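Local coordinates for kelch domain-containing protein (Colletotrichum graminicola M1.001, PDB 5C86) that probably oxidises alcohols to aldehydes as a copper-radical oxidase of the AA5 family, related to galactose oxidase and glyoxal oxidase, at residues P8-P13 with G365-P370; D230-K235 with R431-G436; K235-G240 with S252-L257; G274-G279 with T311-D316; A342-W347 with P370-E375. All coordinates share one frame; numbering follows the deposited sequence.

Interaction 1: residues P8-P13 with G365-P370; sequences PMVKFP and GQFWSP
Val10 and Gly365 form an antiparallel hydrogen-bonded pair. Val10 N donates to Gly365 O over 2.8 Å on a nearly straight path (172°), and Gly365 N returns the bond to Val10 O at 3.0 Å. Two residues along, a water bridges the strands instead, donating to Pro8 O (2.7 Å) and accepting from Phe367 N (2.9 Å), while its oxygen sits in the plane of the Phe367 ring at the edge. With CG1 anti to the backbone N (chi1 161°), Val10 CG2 lies beside that N and meets the rim of the ring at CE2, 4.1 Å away. On the more exposed side the Met9 sulfur lies against the amide end of Gln366, SD to CD 3.5 Å, a contact left doubtful by the second conformer of Met9. Further out, Gln366 NE2 is held by the carbonyl of Gly7, and Tyr52 of the next blade meets both Val10 and Phe367. The N-terminal strand 5-11 thus completes the blade built from strands 336-340, 346-350 and 364-369, the Velcro closure of a seven-bladed propeller. At this point the closure rests on paired backbone bonds and a bridging water, with a small apolar touch between Val10 and Phe367.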
# COMPACT_ATOMS: atom_id res chain seq x y z
N PRO A 8 19.26 7.82 9.25
CA PRO A 8 20.41 7.00 8.86
C PRO A 8 20.02 5.77 8.07
O PRO A 8 18.86 5.27 8.15
CB PRO A 8 20.97 6.56 10.23
CG PRO A 8 19.81 6.66 11.17
CD PRO A 8 19.12 7.92 10.71
N MET A 9 20.97 5.24 7.29
CA MET A 9 20.73 4.04 6.52
C MET A 9 20.54 2.86 7.47
O MET A 9 21.31 2.71 8.42
CB MET A 9 21.88 3.70 5.52
CG MET A 9 22.12 4.65 4.33
SD MET A 9 21.10 4.61 2.82
CE MET A 9 20.12 3.19 3.04
N VAL A 10 19.52 2.06 7.18
CA VAL A 10 19.07 0.90 7.90
C VAL A 10 19.39 -0.26 6.95
O VAL A 10 19.06 -0.21 5.77
CB VAL A 10 17.57 1.04 8.16
CG1 VAL A 10 16.86 -0.27 8.50
CG2 VAL A 10 17.39 2.08 9.27
N LYS A 11 19.99 -1.31 7.47
CA LYS A 11 20.41 -2.42 6.61
C LYS A 11 19.80 -3.72 7.05
O LYS A 11 19.92 -4.14 8.20
CB LYS A 11 21.94 -2.51 6.66
CG LYS A 11 22.59 -2.69 5.29
CD LYS A 11 23.90 -3.49 5.41
CE LYS A 11 24.86 -2.85 6.40
NZ LYS A 11 25.92 -3.81 6.83
N PHE A 12 19.09 -4.39 6.18
CA PHE A 12 18.49 -5.59 6.50
C PHE A 12 19.36 -6.79 6.00
O PHE A 12 20.03 -6.66 5.01
CB PHE A 12 17.09 -5.73 5.81
CG PHE A 12 16.00 -4.92 6.50
CD1 PHE A 12 15.29 -5.42 7.59
CD2 PHE A 12 15.66 -3.69 5.98
CE1 PHE A 12 14.32 -4.66 8.23
CE2 PHE A 12 14.66 -2.93 6.60
CZ PHE A 12 14.00 -3.43 7.70
N PRO A 13 19.17 -7.95 6.60
CA PRO A 13 19.94 -9.13 6.13
C PRO A 13 19.26 -9.76 4.91
O PRO A 13 19.81 -10.75 4.38
CB PRO A 13 19.84 -10.07 7.32
CG PRO A 13 18.46 -9.78 7.90
CD PRO A 13 18.36 -8.28 7.79
N GLY A 365 17.70 0.81 3.34
CA GLY A 365 16.78 1.89 3.11
C GLY A 365 16.92 2.88 4.21
O GLY A 365 17.86 2.81 5.00
N GLN A 366 16.04 3.87 4.21
CA GLN A 366 16.09 4.95 5.20
C GLN A 366 14.63 5.38 5.43
O GLN A 366 13.78 5.15 4.53
CB GLN A 366 16.84 6.17 4.72
CG GLN A 366 18.32 6.00 4.41
CD GLN A 366 18.91 7.17 3.63
OE1 GLN A 366 18.78 7.28 2.39
NE2 GLN A 366 19.56 8.06 4.34
N PHE A 367 14.41 6.14 6.49
CA PHE A 367 13.13 6.73 6.76
C PHE A 367 13.20 8.16 6.46
O PHE A 367 14.12 8.90 6.88
CB PHE A 367 12.77 6.46 8.24
CG PHE A 367 12.54 5.03 8.54
CD1 PHE A 367 11.29 4.36 8.34
CD2 PHE A 367 13.60 4.22 8.98
CE1 PHE A 367 11.12 3.09 8.61
CE2 PHE A 367 13.39 2.86 9.24
CZ PHE A 367 12.15 2.28 9.09
N TRP A 368 12.27 8.64 5.66
CA TRP A 368 12.19 10.04 5.32
C TRP A 368 11.20 10.75 6.26
O TRP A 368 10.07 10.29 6.43
CB TRP A 368 11.73 10.29 3.88
CG TRP A 368 11.65 11.68 3.46
CD1 TRP A 368 12.69 12.60 3.30
CD2 TRP A 368 10.46 12.39 3.05
NE1 TRP A 368 12.22 13.78 2.92
CE2 TRP A 368 10.85 13.69 2.73
CE3 TRP A 368 9.08 12.04 3.00
CZ2 TRP A 368 9.94 14.64 2.26
CZ3 TRP A 368 8.22 12.95 2.53
CH2 TRP A 368 8.59 14.27 2.23
N SER A 369 11.65 11.82 6.87
CA SER A 369 10.81 12.65 7.71
C SER A 369 10.27 13.76 6.86
O SER A 369 11.02 14.66 6.35
CB SER A 369 11.61 13.26 8.90
OG SER A 369 11.97 12.32 9.82
N PRO A 370 8.92 13.82 6.67
CA PRO A 370 8.39 14.87 5.88
C PRO A 370 8.45 16.30 6.49
O PRO A 370 8.69 16.42 7.70
CB PRO A 370 6.87 14.44 5.65
CG PRO A 370 6.87 13.01 5.93
CD PRO A 370 7.88 12.81 7.04
O HOH W 1 16.40 6.29 8.56

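Interaction 2: residues D230-K235 with R431-G436; sequences DAVAGK and RIPLDG
Ala231 N donates to Arg431 O at 2.8 Å and 168°, tying the hairpin turn 230-235 to the start of strand 431-438, while Asp230 CA rests 3.4 Å from the same Arg431 carbonyl oxygen. The turn is shaped by Asp230, whose OD1 takes the N-H of Ala233 at 3.1 Å from above the carboxylate plane, an Asx motif. With CG anti to the backbone N (chi1 179°), this carboxylate also reaches the Pro433 ring, which it crosses at about a right angle; the closest touch is Asp230 OD1 to Pro433 CD, 3.4 Å. The other oxygen, OD2, faces Arg431 without direct contact. A water lies between them, donating to Asp230 OD2 (2.7 Å) and accepting from Arg431 NH1 in the guanidinium plane, so the attraction of opposite charges is probably softened by the intervening molecule. The guanidinium also donates directly to the backbone carbonyls of Tyr229, from NH1, and Pro287, from NE. Apolar contact comes from the next residues of the turn: Ala231 CB packs on Ile432 CG1 at 3.8 Å, and Val232 brings CG2 against Ile432 CG2 at 3.7 Å, the two side chains crossing nearly perpendicular. Val455 touches Ala231, Val232 and Ile432 alike. The contact joins the two domains: strand 225-230, the first and an edge strand of its blade, is met at its end by strand 431-438 of the C-terminal early-set domain, which pairs antiparallel with strand 412-422, Ile432 bonding to Met415 through the backbone.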
# COMPACT_ATOMS: atom_id res chain seq x y z
N ASP A 230 -8.35 10.26 -0.12
CA ASP A 230 -9.49 10.74 0.65
C ASP A 230 -10.61 9.80 0.34
O ASP A 230 -11.33 9.99 -0.68
CB ASP A 230 -9.83 12.19 0.34
CG ASP A 230 -11.04 12.68 1.14
OD1 ASP A 230 -11.78 11.83 1.73
OD2 ASP A 230 -11.20 13.91 1.24
N ALA A 231 -10.76 8.76 1.14
CA ALA A 231 -11.76 7.74 0.85
C ALA A 231 -13.20 8.24 1.04
O ALA A 231 -14.10 7.75 0.35
CB ALA A 231 -11.52 6.55 1.68
N VAL A 232 -13.38 9.22 1.89
CA VAL A 232 -14.71 9.76 2.13
C VAL A 232 -15.23 10.45 0.83
O VAL A 232 -16.39 10.28 0.44
CB VAL A 232 -14.67 10.71 3.33
CG1 VAL A 232 -16.00 11.43 3.49
CG2 VAL A 232 -14.33 9.97 4.62
N ALA A 233 -14.34 11.11 0.13
CA ALA A 233 -14.67 11.82 -1.12
C ALA A 233 -14.47 10.94 -2.32
O ALA A 233 -14.70 11.41 -3.46
CB ALA A 233 -13.81 13.08 -1.22
N GLY A 234 -13.99 9.70 -2.12
CA GLY A 234 -13.82 8.83 -3.25
C GLY A 234 -12.65 9.21 -4.15
O GLY A 234 -12.71 8.96 -5.32
N LYS A 235 -11.58 9.76 -3.63
CA LYS A 235 -10.52 10.33 -4.41
C LYS A 235 -9.27 9.44 -4.46
O LYS A 235 -8.74 9.01 -3.40
CB LYS A 235 -10.07 11.65 -3.87
CG LYS A 235 -11.15 12.71 -3.76
CD LYS A 235 -11.41 13.34 -5.07
CE LYS A 235 -12.35 14.53 -4.94
NZ LYS A 235 -12.63 15.02 -6.30
N ARG A 431 -6.61 6.79 3.16
CA ARG A 431 -6.78 7.81 4.18
C ARG A 431 -8.24 8.31 4.24
O ARG A 431 -8.84 8.57 3.20
CB ARG A 431 -5.94 9.01 3.87
CG ARG A 431 -6.22 10.25 4.71
CD ARG A 431 -5.20 11.36 4.43
NE ARG A 431 -5.57 12.66 5.04
CZ ARG A 431 -6.46 13.49 4.54
NH1 ARG A 431 -7.06 13.24 3.39
NH2 ARG A 431 -6.69 14.62 5.16
N ILE A 432 -8.73 8.44 5.44
CA ILE A 432 -10.02 9.01 5.79
C ILE A 432 -9.77 10.23 6.67
O ILE A 432 -9.32 10.10 7.79
CB ILE A 432 -10.85 7.95 6.51
CG1 ILE A 432 -11.19 6.83 5.49
CG2 ILE A 432 -12.09 8.57 7.23
CD1 ILE A 432 -11.68 5.57 6.21
N PRO A 433 -10.09 11.43 6.19
CA PRO A 433 -10.04 12.59 7.10
C PRO A 433 -11.19 12.52 8.06
O PRO A 433 -12.23 11.93 7.76
CB PRO A 433 -10.21 13.78 6.18
CG PRO A 433 -10.94 13.26 5.03
CD PRO A 433 -10.62 11.79 4.88
N LEU A 434 -10.98 13.06 9.26
CA LEU A 434 -12.02 13.01 10.29
C LEU A 434 -12.16 14.36 10.96
O LEU A 434 -11.21 14.88 11.42
CB LEU A 434 -11.69 12.00 11.37
CG LEU A 434 -11.48 10.53 10.95
CD1 LEU A 434 -10.80 9.79 12.06
CD2 LEU A 434 -12.81 9.87 10.74
N ASP A 435 -13.39 14.87 11.05
CA ASP A 435 -13.63 16.14 11.76
C ASP A 435 -13.94 15.81 13.22
O ASP A 435 -14.77 14.96 13.46
CB ASP A 435 -14.91 16.76 11.20
CG ASP A 435 -14.83 17.21 9.74
OD1 ASP A 435 -13.75 17.66 9.34
OD2 ASP A 435 -15.93 17.22 9.05
N GLY A 436 -13.31 16.45 14.20
CA GLY A 436 -13.54 16.20 15.60
C GLY A 436 -14.34 17.29 16.30
O GLY A 436 -14.07 18.46 16.09
O HOH W 2 -8.95 15.11 2.08

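Interaction 3: residues K235-G240 with S252-L257; sequences KIFTYG and SNAHIL
Thr238 and His255 grip one water between them, Thr238 OG1 at 2.8 Å and His255 ND1 likewise at 2.8 Å, with a weak further bond from the water to Asn253 O. The two residues are opposite one another on the central strands of a four-stranded propeller blade, 235-239 and 254-257, which run antiparallel at 163°. The threonine hydroxyl lies between its backbone N and carbonyl carbon (chi1 72°), the rotamer that leaves OG1 close to His255 CB at 3.3 Å and in reach of the water, which sits in the plane of the imidazole at its edge. Thr238 and His255 also exchange backbone bonds, as do Ile236 and Leu257; in the latter pair Leu257 N reaches Ile236 O at 2.8 Å. The register continues to Gly240 N, which donates to Asn253 O. On the face shared by Ile236, Thr238, His255 and Leu257, the methyl CG2 of Thr238 meets Leu257 CD1 at 4.0 Å, the side chains crossing at about a right angle. The other face carries the aromatics: Ala254 CB lies near the plane of the Tyr239 ring at its edge, 3.9 Å from CD1, and Phe237 stacks on Phe315 of the following blade. Trp180 and Ala192, from the preceding blade, touch Thr238 and Leu257 instead, so the two faces meet different neighbouring blades. Tyr239, its phenol bonded to the carbonyl of Tyr276, places OH 3.3 Å from Ser252 CB.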
# COMPACT_ATOMS: atom_id res chain seq x y z
N LYS A 235 -11.58 9.76 -3.63
CA LYS A 235 -10.52 10.33 -4.41
C LYS A 235 -9.27 9.44 -4.46
O LYS A 235 -8.74 9.01 -3.40
CB LYS A 235 -10.07 11.65 -3.87
CG LYS A 235 -11.15 12.71 -3.76
CD LYS A 235 -11.41 13.34 -5.07
CE LYS A 235 -12.35 14.53 -4.94
NZ LYS A 235 -12.63 15.02 -6.30
N ILE A 236 -8.85 9.13 -5.68
CA ILE A 236 -7.64 8.31 -5.94
C ILE A 236 -6.65 9.09 -6.80
O ILE A 236 -7.04 9.60 -7.86
CB ILE A 236 -8.00 7.00 -6.56
CG1 ILE A 236 -9.05 6.26 -5.73
CG2 ILE A 236 -6.76 6.15 -6.83
CD1 ILE A 236 -9.60 5.08 -6.42
N PHE A 237 -5.39 9.16 -6.40
CA PHE A 237 -4.36 9.78 -7.20
C PHE A 237 -3.65 8.69 -7.96
O PHE A 237 -3.41 7.58 -7.40
CB PHE A 237 -3.34 10.41 -6.25
CG PHE A 237 -2.02 10.79 -6.86
CD1 PHE A 237 -1.90 11.93 -7.65
CD2 PHE A 237 -0.90 10.08 -6.55
CE1 PHE A 237 -0.72 12.32 -8.17
CE2 PHE A 237 0.34 10.48 -7.08
CZ PHE A 237 0.45 11.63 -7.83
N THR A 238 -3.32 8.95 -9.21
CA THR A 238 -2.56 7.99 -10.06
C THR A 238 -1.41 8.63 -10.68
O THR A 238 -1.46 9.84 -10.98
CB THR A 238 -3.41 7.36 -11.16
OG1 THR A 238 -3.70 8.34 -12.21
CG2 THR A 238 -4.71 6.75 -10.59
N TYR A 239 -0.28 7.91 -10.89
CA TYR A 239 0.94 8.53 -11.41
C TYR A 239 1.75 7.54 -12.21
O TYR A 239 2.05 6.46 -11.72
CB TYR A 239 1.86 9.07 -10.28
CG TYR A 239 3.00 9.92 -10.78
CD1 TYR A 239 2.73 11.23 -11.11
CD2 TYR A 239 4.25 9.44 -11.00
CE1 TYR A 239 3.69 12.06 -11.62
CE2 TYR A 239 5.24 10.25 -11.51
CZ TYR A 239 4.94 11.58 -11.77
OH TYR A 239 5.92 12.45 -12.26
N GLY A 240 2.25 7.99 -13.34
CA GLY A 240 3.35 7.31 -14.03
C GLY A 240 3.03 5.96 -14.63
O GLY A 240 1.90 5.64 -14.95
N SER A 252 5.24 10.78 -16.63
CA SER A 252 5.07 11.61 -15.50
C SER A 252 3.59 12.04 -15.44
O SER A 252 3.27 13.06 -14.81
CB SER A 252 6.01 12.83 -15.52
OG SER A 252 5.88 13.53 -16.77
N ASN A 253 2.70 11.28 -16.07
CA ASN A 253 1.29 11.64 -16.08
C ASN A 253 0.69 11.46 -14.70
O ASN A 253 0.96 10.52 -13.97
CB ASN A 253 0.50 10.80 -17.07
CG ASN A 253 0.87 11.05 -18.52
OD1 ASN A 253 1.53 12.01 -18.88
ND2 ASN A 253 0.40 10.21 -19.35
N ALA A 254 -0.19 12.39 -14.33
CA ALA A 254 -0.76 12.52 -12.96
C ALA A 254 -2.29 12.75 -13.16
O ALA A 254 -2.69 13.65 -13.90
CB ALA A 254 -0.13 13.59 -12.22
N HIS A 255 -3.10 12.00 -12.45
CA HIS A 255 -4.58 12.09 -12.53
C HIS A 255 -5.18 11.96 -11.15
O HIS A 255 -4.59 11.34 -10.24
CB HIS A 255 -5.22 11.03 -13.40
CG HIS A 255 -4.84 11.12 -14.83
ND1 HIS A 255 -3.65 10.62 -15.34
CD2 HIS A 255 -5.48 11.72 -15.87
CE1 HIS A 255 -3.60 10.88 -16.65
NE2 HIS A 255 -4.69 11.55 -16.99
N ILE A 256 -6.33 12.62 -10.94
CA ILE A 256 -7.19 12.34 -9.80
C ILE A 256 -8.49 11.74 -10.30
O ILE A 256 -9.13 12.35 -11.16
CB ILE A 256 -7.46 13.61 -8.95
CG1 ILE A 256 -6.23 14.09 -8.19
CG2 ILE A 256 -8.69 13.38 -8.03
CD1 ILE A 256 -6.37 15.51 -7.62
N LEU A 257 -8.85 10.59 -9.77
CA LEU A 257 -10.07 9.85 -10.05
C LEU A 257 -11.04 10.13 -8.95
O LEU A 257 -10.64 10.19 -7.73
CB LEU A 257 -9.84 8.34 -10.10
CG LEU A 257 -8.64 7.81 -10.87
CD1 LEU A 257 -8.68 6.30 -10.99
CD2 LEU A 257 -8.25 8.44 -12.13
O HOH W 3 -1.66 9.09 -14.01

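Interaction 4: residues G274-G279 with T311-D316; sequences GKYNRG and TPELFD
Glu313 and Arg278 approach obliquely, their carboxylate and guanidinium planes 41° apart, in a salt bridge that ties a loop between two propeller blades to a central strand of the second. The loop, 274-279, leads from the blade ending in strand 267-270 to the one beginning with strand 282-285. Arg278 NH2 reaches the anti lone pair of Glu313 OE1 at 3.1 Å and, in the guanidinium plane, a lone pair of Thr311 O at 2.8 Å, so a single nitrogen spans both residues. An extended chain from CG to NE carries the arginine to this point, and its NH1 is bonded to the carbonyl of Gly295. The two glutamate oxygens divide the loop between them: OE2 accepts from Lys275 N on its syn side at 2.9 Å, whereas OE1 has a weak bond from Tyr276 N in addition to the arginine. The tyrosine ring stands almost upright to the carboxylate, 81° between planes, with OE1 at its edge. Its CE2 touches Thr311 CB at 3.8 Å, while Lys275 CG lies over the centre of one ring face and Tyr276 CB over one face of the guanidinium, toward its rim. Three side chains of the loop are thereby layered beside the glutamate. Buried and met by several donors, Glu313 is probably kept negative by them. A water forms a second link to the same oxygen, accepting from Arg278 NE at 2.9 Å and donating to Glu313 OE1 at 2.6 Å.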
# COMPACT_ATOMS: atom_id res chain seq x y z
N GLY A 274 4.18 15.53 -13.27
CA GLY A 274 5.21 15.69 -12.31
C GLY A 274 6.56 15.96 -13.05
O GLY A 274 6.63 15.90 -14.27
N LYS A 275 7.58 16.38 -12.31
CA LYS A 275 8.83 16.69 -12.92
C LYS A 275 9.57 15.44 -13.39
O LYS A 275 10.35 15.50 -14.35
CB LYS A 275 9.67 17.40 -11.96
CG LYS A 275 10.98 17.88 -12.50
CD LYS A 275 11.75 18.67 -11.42
CE LYS A 275 12.95 19.47 -11.95
NZ LYS A 275 13.48 19.00 -13.24
N TYR A 276 9.34 14.30 -12.77
CA TYR A 276 10.13 13.10 -13.04
C TYR A 276 9.25 11.96 -13.47
O TYR A 276 8.36 11.54 -12.70
CB TYR A 276 10.92 12.76 -11.80
CG TYR A 276 11.84 13.84 -11.34
CD1 TYR A 276 12.98 14.18 -12.10
CD2 TYR A 276 11.63 14.53 -10.14
CE1 TYR A 276 13.81 15.19 -11.69
CE2 TYR A 276 12.46 15.52 -9.74
CZ TYR A 276 13.55 15.83 -10.51
OH TYR A 276 14.40 16.87 -10.10
N ASN A 277 9.47 11.44 -14.66
CA ASN A 277 8.74 10.24 -15.13
C ASN A 277 9.23 8.99 -14.38
O ASN A 277 10.43 8.86 -14.09
CB ASN A 277 8.82 10.05 -16.60
CG ASN A 277 10.26 10.03 -17.14
OD1 ASN A 277 11.12 10.79 -16.72
ND2 ASN A 277 10.49 9.13 -18.10
N ARG A 278 8.29 8.19 -13.90
CA ARG A 278 8.62 7.05 -13.04
C ARG A 278 7.89 5.80 -13.38
O ARG A 278 6.63 5.79 -13.45
CB ARG A 278 8.27 7.33 -11.58
CG ARG A 278 8.96 8.57 -11.00
CD ARG A 278 8.45 8.87 -9.59
NE ARG A 278 8.72 10.24 -9.16
CZ ARG A 278 9.81 10.67 -8.54
NH1 ARG A 278 10.75 9.83 -8.20
NH2 ARG A 278 9.93 11.95 -8.24
N GLY A 279 8.63 4.69 -13.52
CA GLY A 279 8.12 3.32 -13.51
C GLY A 279 8.81 2.57 -12.38
O GLY A 279 10.02 2.74 -12.13
N THR A 311 15.34 11.88 -7.04
CA THR A 311 14.66 12.96 -6.36
C THR A 311 13.12 12.62 -6.26
O THR A 311 12.43 12.65 -7.30
CB THR A 311 14.81 14.27 -7.09
OG1 THR A 311 16.22 14.58 -7.12
CG2 THR A 311 14.16 15.35 -6.35
N PRO A 312 12.66 12.37 -5.02
CA PRO A 312 11.20 12.08 -4.82
C PRO A 312 10.46 13.36 -4.99
O PRO A 312 11.04 14.47 -4.98
CB PRO A 312 11.13 11.60 -3.41
CG PRO A 312 12.55 11.14 -2.98
CD PRO A 312 13.41 12.10 -3.79
N GLU A 313 9.12 13.26 -5.10
CA GLU A 313 8.22 14.38 -5.14
C GLU A 313 7.14 14.26 -4.13
O GLU A 313 6.64 13.20 -3.87
CB GLU A 313 7.67 14.57 -6.55
CG GLU A 313 8.73 15.15 -7.53
CD GLU A 313 8.22 15.14 -8.97
OE1 GLU A 313 8.21 14.04 -9.65
OE2 GLU A 313 7.70 16.23 -9.44
N LEU A 314 6.80 15.40 -3.54
CA LEU A 314 5.69 15.56 -2.60
C LEU A 314 4.53 16.15 -3.36
O LEU A 314 4.65 17.21 -3.96
CB LEU A 314 6.13 16.47 -1.45
CG LEU A 314 5.10 16.65 -0.37
CD1 LEU A 314 4.63 15.38 0.29
CD2 LEU A 314 5.76 17.59 0.68
N PHE A 315 3.40 15.43 -3.42
CA PHE A 315 2.24 15.90 -4.18
C PHE A 315 1.15 16.35 -3.20
O PHE A 315 0.85 15.68 -2.24
CB PHE A 315 1.68 14.77 -5.03
CG PHE A 315 0.41 15.11 -5.77
CD1 PHE A 315 0.43 15.96 -6.85
CD2 PHE A 315 -0.81 14.60 -5.35
CE1 PHE A 315 -0.74 16.21 -7.53
CE2 PHE A 315 -1.98 14.88 -6.01
CZ PHE A 315 -1.93 15.72 -7.10
N ASP A 316 0.52 17.51 -3.48
CA ASP A 316 -0.55 18.06 -2.66
C ASP A 316 -1.83 17.96 -3.45
O ASP A 316 -2.01 18.70 -4.39
CB ASP A 316 -0.24 19.51 -2.25
CG ASP A 316 -1.34 20.12 -1.40
OD1 ASP A 316 -2.45 19.50 -1.28
OD2 ASP A 316 -0.95 21.19 -0.83
O HOH W 4 6.49 12.15 -9.01

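Interaction 5: residues A342-W347 with P370-E375; sequences ADATIW and PPYLFE
Tyr372 and Ala344 form the tight part of this contact. The phenol OH donates to Ala344 O at 2.7 Å, on a lone pair in the carbonyl plane, and the tyrosine ring turns its edge to that oxygen while CE1 packs on Ala344 CB at 3.8 Å. Pro370 closes in, with CD 3.3 Å from Ala344 O and CB over one face of the Tyr372 ring, toward the rim. The tyrosine CG sits between its backbone N and carbonyl carbon (chi1 53°). The side of Leu373 is looser, with no polar bond from it to 342-347: CD1 meets the Thr345 methyl CG2 at 3.8 Å, the side chains crossing at about a right angle, and Asp343 O only at 4.2 Å. Here the partly exposed Asp343 shapes the turn from within: OD1 accepts from Thr345 OG1 at 2.7 Å and from Thr345 N, an Asx turn, while its carbonyl is bonded by Arg384. The turn joins two strands of the last propeller blade, and the 3-10 segment 371-373 opens the connection to the early-set domain. One phenol bond thus satisfies a buried carbonyl oxygen and holds the turn against that connection, with apolar groups around it.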
# COMPACT_ATOMS: atom_id res chain seq x y z
N ALA A 342 4.02 4.56 11.79
CA ALA A 342 3.13 5.19 12.79
C ALA A 342 3.72 6.49 13.30
O ALA A 342 3.01 7.38 13.74
CB ALA A 342 2.87 4.20 13.91
N ASP A 343 5.03 6.70 13.17
CA ASP A 343 5.64 7.98 13.57
C ASP A 343 5.53 9.02 12.49
O ASP A 343 6.10 10.10 12.59
CB ASP A 343 7.06 7.85 14.12
CG ASP A 343 8.06 7.49 13.08
OD1 ASP A 343 7.67 7.22 11.96
OD2 ASP A 343 9.28 7.46 13.38
N ALA A 344 4.84 8.70 11.37
CA ALA A 344 4.59 9.63 10.27
C ALA A 344 5.80 9.90 9.36
O ALA A 344 5.72 10.74 8.48
CB ALA A 344 3.94 10.94 10.78
N THR A 345 6.88 9.14 9.57
CA THR A 345 7.96 9.07 8.62
C THR A 345 7.57 7.97 7.59
O THR A 345 6.61 7.20 7.76
CB THR A 345 9.31 8.67 9.29
OG1 THR A 345 9.19 7.33 9.75
CG2 THR A 345 9.64 9.68 10.37
N ILE A 346 8.38 7.90 6.52
CA ILE A 346 8.14 6.99 5.42
C ILE A 346 9.36 6.15 5.13
O ILE A 346 10.43 6.70 4.83
CB ILE A 346 7.73 7.70 4.16
CG1 ILE A 346 6.58 8.67 4.42
CG2 ILE A 346 7.29 6.66 3.13
CD1 ILE A 346 6.02 9.40 3.21
N TRP A 347 9.22 4.88 5.30
CA TRP A 347 10.27 3.92 4.79
C TRP A 347 10.42 4.01 3.31
O TRP A 347 9.45 4.09 2.57
CB TRP A 347 9.89 2.52 5.15
CG TRP A 347 10.56 1.48 4.36
CD1 TRP A 347 9.97 0.75 3.32
CD2 TRP A 347 11.87 0.98 4.52
NE1 TRP A 347 10.91 -0.14 2.80
CE2 TRP A 347 12.05 -0.01 3.55
CE3 TRP A 347 12.94 1.31 5.36
CZ2 TRP A 347 13.29 -0.71 3.41
CZ3 TRP A 347 14.16 0.62 5.23
CH2 TRP A 347 14.30 -0.34 4.26
N PRO A 370 8.92 13.82 6.67
CA PRO A 370 8.39 14.87 5.88
C PRO A 370 8.45 16.30 6.49
O PRO A 370 8.69 16.42 7.70
CB PRO A 370 6.87 14.44 5.65
CG PRO A 370 6.87 13.01 5.93
CD PRO A 370 7.88 12.81 7.04
N PRO A 371 8.17 17.35 5.71
CA PRO A 371 8.18 18.75 6.24
C PRO A 371 7.31 18.93 7.47
O PRO A 371 7.64 19.77 8.31
CB PRO A 371 7.67 19.57 5.09
CG PRO A 371 8.06 18.78 3.89
CD PRO A 371 7.91 17.33 4.26
N TYR A 372 6.20 18.18 7.64
CA TYR A 372 5.34 18.45 8.75
C TYR A 372 5.98 18.04 10.07
O TYR A 372 5.36 18.28 11.14
CB TYR A 372 3.94 17.75 8.57
CG TYR A 372 3.91 16.27 8.29
CD1 TYR A 372 4.73 15.32 8.89
CD2 TYR A 372 2.94 15.78 7.44
CE1 TYR A 372 4.67 13.98 8.63
CE2 TYR A 372 2.88 14.39 7.15
CZ TYR A 372 3.74 13.51 7.74
OH TYR A 372 3.67 12.16 7.45
N LEU A 373 7.14 17.41 10.09
CA LEU A 373 7.84 17.10 11.35
C LEU A 373 8.84 18.18 11.70
O LEU A 373 9.50 18.00 12.73
CB LEU A 373 8.52 15.73 11.28
CG LEU A 373 7.58 14.52 11.04
CD1 LEU A 373 8.40 13.23 11.11
CD2 LEU A 373 6.48 14.48 12.07
N PHE A 374 8.88 19.25 10.95
CA PHE A 374 9.84 20.35 11.20
C PHE A 374 9.12 21.60 11.37
O PHE A 374 7.96 21.86 10.90
CB PHE A 374 10.85 20.44 10.05
CG PHE A 374 11.62 19.20 9.87
CD1 PHE A 374 12.73 18.90 10.69
CD2 PHE A 374 11.22 18.16 8.97
CE1 PHE A 374 13.37 17.70 10.62
CE2 PHE A 374 11.89 17.01 8.88
CZ PHE A 374 12.95 16.73 9.70
N GLU A 375 9.80 22.53 12.06
CA GLU A 375 9.33 23.85 12.21
C GLU A 375 9.40 24.65 10.90
O GLU A 375 9.79 24.08 9.88
CB GLU A 375 10.13 24.52 13.37
CG GLU A 375 9.92 23.97 14.77
CD GLU A 375 8.42 23.97 15.23
OE1 GLU A 375 7.59 24.74 14.66
OE2 GLU A 375 8.06 23.10 16.08

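Interactions 1 and 5 belong to the last blade and share Pro370: Trp368 N meets Ile346 O at 2.8 Å, a probable hydrogen bond, and their centres lie about 13 Å apart. Interaction 3 lies within one blade and interaction 4 leads into the next; their centres are about 11 Å apart, and Ser252 O lies 3.1 Å from Gly274 N, a probable hydrogen bond. Interaction 2 shares Lys235 with interaction 3 and carries its hairpin to the C-terminal domain; interaction 5, its centre about 20 Å away, lies where the chain leaves the last blade toward that domain. Tyr120, His335 and His423, which bind copper, hold none in this apo model. All five contacts lie away from that site.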